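Extracellular ligand-binding receptor (Desulfitobacterium hafniense, PDB 4Q6B) binds leucine, and perhaps related amino acids, outside the cell membrane and probably delivers it to an ABC transporter for uptake. Local coordinates at residues 41-46 and 295-300; 135-140 and 251-256; 86-91 and 112-117; 329-332 and 336-339. All blocks are in the same frame, centred on the assembly; numbering follows the deposited sequence.

Interaction 1. Residues 41-46 and 295-300; sequences GGVQGR and LLAEAL
Val-43 meets the last turns of helix 284-301 with both of its methyl branches, and the apolar half of the contact can be read along this one side chain. Its CB points at the helix. With CG1 anti to the backbone N (chi1 180°), that methyl reaches Leu-300, 3.9 Å from Leu-300 CB and almost as near to the carbonyl carbon of the same residue. The other branch, CG2, lies beside the backbone N and comes to Ala-297, where Val-43 CG2 and Ala-297 CB are 4.1 Å apart. Ala-297 and Leu-300 stand three positions apart on the helix, so the fork of the valine spans neighbouring turns on one flank. On the sheet side Val-43 also touches Ile-11 of strand 10-17.

The polar part comes from the next residue. Gln-44 extends beyond CG and carries its amide to the helix end, where Gln-44 NE2 gives a weak, bent bond of 3.1 Å to Leu-300 O, with an N-H...O angle of 134°. The stronger partner of this NE2 is Ser-303 O just beyond the helix. Backbone bonds close a type I' turn between Val-43 and Arg-46: Val-43 N lies 3.0 Å from Arg-46 O, and Arg-46 N lies 2.8 Å from Val-43 O. The two bonds hold the backbone from which both side chains reach the helix.

The chemistry implies a divided task: a buried branched side chain packs against the helix flank, while one amide links carbonyl groups at its C-terminal end, where the peptide dipoles would probably welcome a donor.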
# COMPACT_ATOMS: atom_id res chain seq x y z
N GLY A 41 -14.93 16.93 18.27
CA GLY A 41 -14.47 17.35 19.58
C GLY A 41 -13.00 17.09 19.87
O GLY A 41 -12.58 17.22 21.02
N GLY A 42 -12.22 16.70 18.86
CA GLY A 42 -10.77 16.56 19.00
C GLY A 42 -10.40 15.28 19.72
O GLY A 42 -11.18 14.31 19.77
N VAL A 43 -9.22 15.30 20.33
CA VAL A 43 -8.69 14.16 21.07
C VAL A 43 -8.47 14.61 22.52
O VAL A 43 -7.65 15.54 22.78
CB VAL A 43 -7.34 13.70 20.48
CG1 VAL A 43 -6.79 12.50 21.25
CG2 VAL A 43 -7.50 13.33 19.00
N GLN A 44 -9.19 13.98 23.46
CA GLN A 44 -9.17 14.38 24.86
C GLN A 44 -9.37 15.89 24.98
O GLN A 44 -8.69 16.57 25.76
CB GLN A 44 -7.88 13.92 25.57
CG GLN A 44 -7.64 12.40 25.46
CD GLN A 44 -6.47 11.89 26.30
OE1 GLN A 44 -5.99 12.56 27.23
NE2 GLN A 44 -6.00 10.68 25.99
N GLY A 45 -10.30 16.41 24.18
CA GLY A 45 -10.65 17.82 24.24
C GLY A 45 -9.63 18.76 23.61
O GLY A 45 -9.81 19.98 23.68
N ARG A 46 -8.59 18.21 22.98
CA ARG A 46 -7.55 19.03 22.34
C ARG A 46 -7.67 19.01 20.80
O ARG A 46 -7.96 17.97 20.20
CB ARG A 46 -6.15 18.51 22.72
CG ARG A 46 -5.76 18.88 24.11
CD ARG A 46 -5.25 17.71 24.90
NE ARG A 46 -3.80 17.79 25.06
CZ ARG A 46 -3.15 17.47 26.17
NH1 ARG A 46 -3.81 17.05 27.25
NH2 ARG A 46 -1.83 17.58 26.20
N LEU A 295 -7.82 6.04 12.85
CA LEU A 295 -7.35 4.93 13.70
C LEU A 295 -6.49 5.49 14.84
O LEU A 295 -6.73 5.20 16.01
CB LEU A 295 -6.49 3.95 12.87
CG LEU A 295 -7.04 2.77 12.06
CD1 LEU A 295 -6.25 2.47 10.76
CD2 LEU A 295 -7.08 1.53 12.94
N LEU A 296 -5.51 6.32 14.49
CA LEU A 296 -4.61 6.86 15.53
C LEU A 296 -5.37 7.74 16.52
O LEU A 296 -5.11 7.74 17.75
CB LEU A 296 -3.46 7.66 14.94
CG LEU A 296 -2.46 6.83 14.17
CD1 LEU A 296 -1.52 7.76 13.38
CD2 LEU A 296 -1.64 5.97 15.13
N ALA A 297 -6.34 8.49 16.03
CA ALA A 297 -7.07 9.36 16.96
C ALA A 297 -7.90 8.54 17.93
O ALA A 297 -7.97 8.87 19.12
CB ALA A 297 -7.95 10.39 16.17
N GLU A 298 -8.49 7.45 17.43
CA GLU A 298 -9.27 6.58 18.31
C GLU A 298 -8.35 5.98 19.37
O GLU A 298 -8.69 6.01 20.55
CB GLU A 298 -9.98 5.49 17.48
CG GLU A 298 -11.01 4.71 18.24
CD GLU A 298 -12.12 4.23 17.34
OE1 GLU A 298 -12.59 5.02 16.47
OE2 GLU A 298 -12.53 3.05 17.47
N ALA A 299 -7.17 5.49 18.97
CA ALA A 299 -6.25 4.91 19.98
C ALA A 299 -5.77 5.98 20.95
O ALA A 299 -5.64 5.74 22.18
CB ALA A 299 -5.08 4.22 19.33
N LEU A 300 -5.50 7.17 20.42
CA LEU A 300 -4.97 8.25 21.29
C LEU A 300 -5.98 8.72 22.31
O LEU A 300 -5.58 9.07 23.42
CB LEU A 300 -4.53 9.45 20.44
CG LEU A 300 -3.19 9.31 19.74
CD1 LEU A 300 -3.10 10.28 18.56
CD2 LEU A 300 -1.99 9.57 20.69

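Interaction 2. Residues 135-140 and 251-256; sequences IYLAEQ and GLLVGS
The contact belongs to the alpha/beta layering of the mixed-sheet lobe of this periplasmic binding protein, where helix 126-139 packs against strand 253-257. Across it a single leucine methyl does the work: Leu-253 CD2 touches both Tyr-136 and Leu-137 of the helix.

Leu-253 points from the strand toward the helix, while its backbone pairs with Leu-227 and Ala-229 in the sheet. Its CG stands anti to the backbone N (chi1 -179°), carrying the side chain out from the sheet. The methyl reaches one side of the phenol ring, with Leu-253 CD2 3.7 Å from Tyr-136 CD2. The next ring atom is no farther, Tyr-136 CE2 also lying 3.7 Å from Leu-253 CD2. The approach is oblique, and the two side chains cross at a slant. Tyr-136 extends from the helix toward the strand, its own CG anti to the backbone N (chi1 177°). Leu-137 meets the same methyl from a neighbouring position: Leu-137 CD2 and Leu-253 CD2 are 4.1 Å apart, in side chains that run past each other in opposite directions.

One face of the phenol ring is covered from the same segment by Gln-140, whose CG sits 3.5 Å above the ring plane, toward the rim. Leu-137 and Leu-253 both also touch Ile-228 of strand 227-229, while Tyr-136 and Leu-253 share Leu-354 near the C terminus.

With no hydrogen bond between the two segments, helix and strand are joined here by dispersion and the burial of apolar surface.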
# COMPACT_ATOMS: atom_id res chain seq x y z
N ILE A 135 -5.38 -16.80 -5.81
CA ILE A 135 -6.71 -17.40 -5.66
C ILE A 135 -7.63 -17.00 -6.80
O ILE A 135 -8.32 -17.84 -7.35
CB ILE A 135 -7.33 -17.06 -4.29
CG1 ILE A 135 -6.58 -17.89 -3.24
CG2 ILE A 135 -8.85 -17.40 -4.27
CD1 ILE A 135 -6.87 -17.53 -1.83
N TYR A 136 -7.65 -15.73 -7.12
CA TYR A 136 -8.53 -15.21 -8.16
C TYR A 136 -8.11 -15.77 -9.51
O TYR A 136 -8.96 -16.21 -10.31
CB TYR A 136 -8.46 -13.68 -8.19
CG TYR A 136 -9.31 -13.10 -9.30
CD1 TYR A 136 -10.69 -13.07 -9.20
CD2 TYR A 136 -8.71 -12.62 -10.47
CE1 TYR A 136 -11.46 -12.55 -10.24
CE2 TYR A 136 -9.47 -12.10 -11.49
CZ TYR A 136 -10.83 -12.06 -11.37
OH TYR A 136 -11.58 -11.56 -12.42
N LEU A 137 -6.81 -15.74 -9.78
CA LEU A 137 -6.33 -16.14 -11.11
C LEU A 137 -6.60 -17.62 -11.35
O LEU A 137 -7.01 -18.03 -12.46
CB LEU A 137 -4.85 -15.82 -11.27
CG LEU A 137 -4.59 -14.30 -11.37
CD1 LEU A 137 -3.08 -14.09 -11.22
CD2 LEU A 137 -5.12 -13.74 -12.71
N ALA A 138 -6.46 -18.43 -10.31
CA ALA A 138 -6.77 -19.85 -10.50
C ALA A 138 -8.26 -20.03 -10.74
O ALA A 138 -8.65 -20.85 -11.54
CB ALA A 138 -6.31 -20.67 -9.33
N GLU A 139 -9.11 -19.28 -10.05
CA GLU A 139 -10.55 -19.46 -10.30
C GLU A 139 -10.92 -19.01 -11.73
O GLU A 139 -11.89 -19.52 -12.36
CB GLU A 139 -11.32 -18.68 -9.26
CG GLU A 139 -12.86 -18.81 -9.43
CD GLU A 139 -13.45 -17.70 -10.29
OE1 GLU A 139 -14.48 -17.95 -10.99
OE2 GLU A 139 -12.88 -16.57 -10.25
N GLN A 140 -10.14 -18.08 -12.26
CA GLN A 140 -10.32 -17.61 -13.64
C GLN A 140 -9.75 -18.58 -14.69
O GLN A 140 -9.90 -18.37 -15.88
CB GLN A 140 -9.79 -16.19 -13.83
CG GLN A 140 -10.54 -15.18 -13.00
CD GLN A 140 -11.96 -15.03 -13.49
OE1 GLN A 140 -12.19 -14.62 -14.63
NE2 GLN A 140 -12.93 -15.39 -12.65
N GLY A 251 -7.64 -4.07 -19.53
CA GLY A 251 -7.68 -5.43 -19.02
C GLY A 251 -6.63 -5.74 -17.97
O GLY A 251 -6.67 -6.82 -17.38
N LEU A 252 -5.72 -4.80 -17.72
CA LEU A 252 -4.77 -4.96 -16.59
C LEU A 252 -5.46 -5.23 -15.25
O LEU A 252 -6.36 -4.49 -14.85
CB LEU A 252 -3.86 -3.75 -16.48
CG LEU A 252 -2.84 -3.75 -15.33
CD1 LEU A 252 -1.71 -4.73 -15.59
CD2 LEU A 252 -2.27 -2.33 -15.10
N LEU A 253 -5.04 -6.29 -14.55
CA LEU A 253 -5.56 -6.57 -13.23
C LEU A 253 -4.54 -6.10 -12.19
O LEU A 253 -3.36 -6.45 -12.29
CB LEU A 253 -5.83 -8.07 -13.06
CG LEU A 253 -6.42 -8.47 -11.69
CD1 LEU A 253 -7.87 -7.97 -11.53
CD2 LEU A 253 -6.36 -10.02 -11.54
N VAL A 254 -5.02 -5.34 -11.20
CA VAL A 254 -4.17 -4.77 -10.18
C VAL A 254 -4.60 -5.21 -8.78
O VAL A 254 -5.75 -5.10 -8.43
CB VAL A 254 -4.19 -3.24 -10.26
CG1 VAL A 254 -3.42 -2.61 -9.11
CG2 VAL A 254 -3.63 -2.79 -11.61
N GLY A 255 -3.66 -5.71 -8.00
CA GLY A 255 -3.95 -6.07 -6.63
C GLY A 255 -3.60 -4.88 -5.77
O GLY A 255 -2.48 -4.43 -5.74
N SER A 256 -4.59 -4.38 -5.06
CA SER A 256 -4.47 -3.11 -4.38
C SER A 256 -5.39 -3.12 -3.19
O SER A 256 -5.65 -4.16 -2.64
CB SER A 256 -4.80 -1.95 -5.31
OG SER A 256 -4.41 -0.74 -4.72

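Interaction 3. Residues 86-91 and 112-117; sequences ISIPAA and TDHGYI
Tyr-116 contributes the hydrogen bond between the two segments, giving the proton of its OH to the backbone carbonyl of Ile-88. Tyr-116 OH and Ile-88 O are 2.9 Å apart, the donor tilted 29° from the carbonyl plane. Pro-89 follows directly; its nitrogen carries no hydrogen, and helix 84-97 is kinked there, where the N of Pro-89 makes no bond to the preceding turn.

Packing contacts lie beside this bond. Ala-91 points its CB at the phenol, and Ala-91 CB comes within 3.3 Å of Tyr-116 CE2, a close approach. The backbone of Ala-91 lies over the same ring, with Ala-91 O 4.1 Å above the ring centre. The opposite face is covered toward its rim by His-114 CB, so the tyrosine is sandwiched between helix and loop. Farther out, Ile-88 CG2, anti to the backbone N, meets the imidazole obliquely, with Ile-88 CG2 3.7 Å from His-114 NE2.

The polar end of that imidazole has its partner outside the two segments, His-114 NE2 being hydrogen-bonded to Asp-110. A second tie to the helix follows the tyrosine, where Ile-117 N bonds to Asp-95.

The arrangement belongs to the Rossmann-like lobe of a type I periplasmic binding protein: helix 84-97 begins among the leucine-binding residues, which include Ser-84, and the connection between strands 101-103 and 119-121 packs against its side.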
# COMPACT_ATOMS: atom_id res chain seq x y z
N ILE A 86 12.61 3.22 2.60
CA ILE A 86 12.72 4.26 3.63
C ILE A 86 12.03 3.84 4.92
O ILE A 86 12.62 3.94 5.99
CB ILE A 86 12.15 5.58 3.07
CG1 ILE A 86 12.87 5.89 1.76
CG2 ILE A 86 12.26 6.75 4.13
CD1 ILE A 86 12.51 7.26 1.21
N SER A 87 10.82 3.29 4.85
CA SER A 87 10.13 2.91 6.09
C SER A 87 10.90 1.86 6.90
O SER A 87 10.92 1.91 8.14
CB SER A 87 8.72 2.37 5.78
OG SER A 87 7.87 3.40 5.33
N ILE A 88 11.49 0.87 6.23
CA ILE A 88 12.17 -0.18 6.98
C ILE A 88 13.33 0.36 7.87
O ILE A 88 13.33 0.14 9.09
CB ILE A 88 12.62 -1.32 6.03
CG1 ILE A 88 11.36 -2.02 5.46
CG2 ILE A 88 13.57 -2.29 6.72
CD1 ILE A 88 11.76 -2.92 4.26
N PRO A 89 14.26 1.12 7.29
CA PRO A 89 15.27 1.64 8.24
C PRO A 89 14.74 2.75 9.16
O PRO A 89 15.17 2.83 10.34
CB PRO A 89 16.38 2.18 7.33
CG PRO A 89 15.77 2.33 6.00
CD PRO A 89 14.63 1.33 5.88
N ALA A 90 13.83 3.60 8.66
CA ALA A 90 13.30 4.66 9.53
C ALA A 90 12.56 4.06 10.74
O ALA A 90 12.63 4.59 11.83
CB ALA A 90 12.33 5.59 8.77
N ALA A 91 11.86 2.95 10.52
CA ALA A 91 11.18 2.23 11.61
C ALA A 91 12.12 1.86 12.75
O ALA A 91 11.65 1.73 13.91
CB ALA A 91 10.55 0.93 11.07
N THR A 112 7.88 -5.97 8.81
CA THR A 112 7.41 -6.52 10.10
C THR A 112 8.21 -7.75 10.50
O THR A 112 7.79 -8.55 11.35
CB THR A 112 5.89 -6.84 10.03
OG1 THR A 112 5.63 -7.63 8.87
CG2 THR A 112 5.10 -5.57 9.91
N ASP A 113 9.41 -7.86 9.92
CA ASP A 113 10.29 -8.98 10.16
C ASP A 113 11.53 -8.56 10.92
O ASP A 113 12.58 -9.20 10.81
CB ASP A 113 10.75 -9.61 8.81
CG ASP A 113 9.69 -10.48 8.17
OD1 ASP A 113 8.62 -10.76 8.80
OD2 ASP A 113 9.92 -10.90 7.02
N HIS A 114 11.46 -7.48 11.70
CA HIS A 114 12.65 -7.04 12.45
C HIS A 114 12.41 -6.99 13.97
O HIS A 114 13.21 -6.41 14.70
CB HIS A 114 13.02 -5.61 12.00
CG HIS A 114 13.65 -5.56 10.65
ND1 HIS A 114 14.99 -5.78 10.45
CD2 HIS A 114 13.12 -5.33 9.42
CE1 HIS A 114 15.27 -5.70 9.16
NE2 HIS A 114 14.15 -5.43 8.51
N GLY A 115 11.28 -7.58 14.42
CA GLY A 115 10.98 -7.57 15.85
C GLY A 115 10.54 -6.22 16.40
O GLY A 115 10.50 -6.05 17.63
N TYR A 116 10.18 -5.27 15.53
CA TYR A 116 9.75 -3.98 16.06
C TYR A 116 8.40 -4.13 16.75
O TYR A 116 7.56 -4.97 16.35
CB TYR A 116 9.51 -3.02 14.91
CG TYR A 116 10.66 -2.70 13.99
CD1 TYR A 116 11.95 -2.59 14.47
CD2 TYR A 116 10.42 -2.47 12.64
CE1 TYR A 116 13.04 -2.24 13.58
CE2 TYR A 116 11.46 -2.16 11.77
CZ TYR A 116 12.74 -2.02 12.24
OH TYR A 116 13.74 -1.66 11.31
N ILE A 117 8.16 -3.27 17.74
CA ILE A 117 6.92 -3.28 18.52
C ILE A 117 6.05 -2.06 18.22
O ILE A 117 4.85 -2.07 18.53
CB ILE A 117 7.26 -3.20 20.01
CG1 ILE A 117 7.95 -4.45 20.50
CG2 ILE A 117 6.01 -3.02 20.83
CD1 ILE A 117 8.45 -4.23 21.94

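Interaction 4. Residues 329-332 and 336-339; sequences RFDG and DIGD
Asp-336 turns its carboxylate back onto the chain with CG anti to the backbone N (chi1 -159°), and this conformation brings OD1 between two amides. Arg-329 N lies 2.8 Å from Asp-336 OD1 on the syn side. Gly-338 N, 3.2 Å from Asp-336 OD1, arrives on the anti side and from the opposite face of the carboxylate, closing an Asx turn. The other oxygen, OD2, is hydrogen-bonded to His-328 ND1, which probably helps to fix the rotation of the group.

Ile-337 takes a less common rotamer, CG1 lying between its backbone N and carbonyl carbon (chi1 60°). This torsion sends Ile-337 CG1 along Arg-329, 4.1 Å from Arg-329 CB, and CG2 toward Asp-331, 3.7 Å from Asp-331 OD2. Asp-331 OD1 is hydrogen-bonded to Arg-333 N. Arg-329 is extended and leads its guanidinium away. A backbone hydrogen bond of 2.7 Å from Ile-337 N to Arg-329 O accompanies the single beta bridge of Phe-330 with Asp-336.

Phe-330 lies on the buried side, its ring edge-to-face with Phe-120 of strand 119-121. Both segments lie in the connection from strand 326-328 to strand 341-347, while Arg-316 of helix 311-317 holds Asp-331 O.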
# COMPACT_ATOMS: atom_id res chain seq x y z
N ARG A 329 -7.20 -4.81 11.31
CA ARG A 329 -6.84 -5.44 12.57
C ARG A 329 -5.35 -5.67 12.60
O ARG A 329 -4.80 -6.27 11.68
CB ARG A 329 -7.56 -6.77 12.73
CG ARG A 329 -7.26 -7.41 14.06
CD ARG A 329 -7.99 -8.72 14.18
NE ARG A 329 -7.91 -9.12 15.60
CZ ARG A 329 -8.71 -10.00 16.18
NH1 ARG A 329 -8.55 -10.31 17.47
NH2 ARG A 329 -9.69 -10.58 15.48
N PHE A 330 -4.69 -5.18 13.64
CA PHE A 330 -3.22 -5.30 13.72
C PHE A 330 -2.84 -6.55 14.47
O PHE A 330 -3.44 -6.88 15.49
CB PHE A 330 -2.62 -4.11 14.44
CG PHE A 330 -2.82 -2.85 13.73
CD1 PHE A 330 -2.30 -2.68 12.46
CD2 PHE A 330 -3.49 -1.81 14.34
CE1 PHE A 330 -2.48 -1.50 11.79
CE2 PHE A 330 -3.63 -0.60 13.67
CZ PHE A 330 -3.12 -0.47 12.39
N ASP A 331 -1.85 -7.28 13.95
CA ASP A 331 -1.34 -8.43 14.68
C ASP A 331 -0.12 -8.06 15.56
O ASP A 331 0.23 -6.87 15.69
CB ASP A 331 -1.09 -9.65 13.77
CG ASP A 331 0.13 -9.50 12.84
OD1 ASP A 331 0.90 -8.54 12.96
OD2 ASP A 331 0.33 -10.39 11.98
N GLY A 332 0.49 -9.08 16.16
CA GLY A 332 1.57 -8.87 17.11
C GLY A 332 2.82 -8.27 16.46
O GLY A 332 3.70 -7.73 17.16
N ASP A 336 -1.35 -5.50 9.12
CA ASP A 336 -2.80 -5.37 9.14
C ASP A 336 -3.37 -6.63 8.51
O ASP A 336 -3.13 -6.92 7.32
CB ASP A 336 -3.24 -4.10 8.37
CG ASP A 336 -4.64 -3.63 8.76
OD1 ASP A 336 -5.50 -4.48 9.11
OD2 ASP A 336 -4.89 -2.40 8.71
N ILE A 337 -4.08 -7.41 9.32
CA ILE A 337 -4.51 -8.69 8.82
C ILE A 337 -5.97 -8.62 8.39
O ILE A 337 -6.55 -9.65 8.08
CB ILE A 337 -4.31 -9.85 9.84
CG1 ILE A 337 -5.09 -9.62 11.15
CG2 ILE A 337 -2.83 -10.03 10.15
CD1 ILE A 337 -5.03 -10.81 12.16
N GLY A 338 -6.53 -7.41 8.32
CA GLY A 338 -7.92 -7.29 7.89
C GLY A 338 -8.08 -7.71 6.44
O GLY A 338 -7.09 -7.70 5.70
N ASP A 339 -9.29 -8.06 6.01
CA ASP A 339 -9.50 -8.37 4.59
C ASP A 339 -9.61 -7.07 3.78
O ASP A 339 -10.71 -6.59 3.47
CB ASP A 339 -10.70 -9.29 4.35
CG ASP A 339 -10.53 -10.17 3.11
OD1 ASP A 339 -9.92 -9.68 2.12
OD2 ASP A 339 -10.95 -11.34 3.13

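From the N terminus, the turn at 41-46 waits 249 residues for its partner at 295-300, so interaction 1 closes the longest loop and joins the start of the parallel-sheet lobe to a late helix. Interactions 3 and 2 both fall within that span, one after the other: interaction 3 closes a short loop from helix 84-97 to the connection before strand 119-121, and interaction 2 joins helix 126-139 to strand 253-257 in the mixed-sheet lobe. Interaction 4 follows all of them and closes a tight loop before strand 341-347. No loops cross. Interactions 1 and 4 touch through Leu-295 CD2 and Phe-330 CE2, 4.1 Å apart, whereas the centres of interactions 1 and 2 are about 38 Å apart.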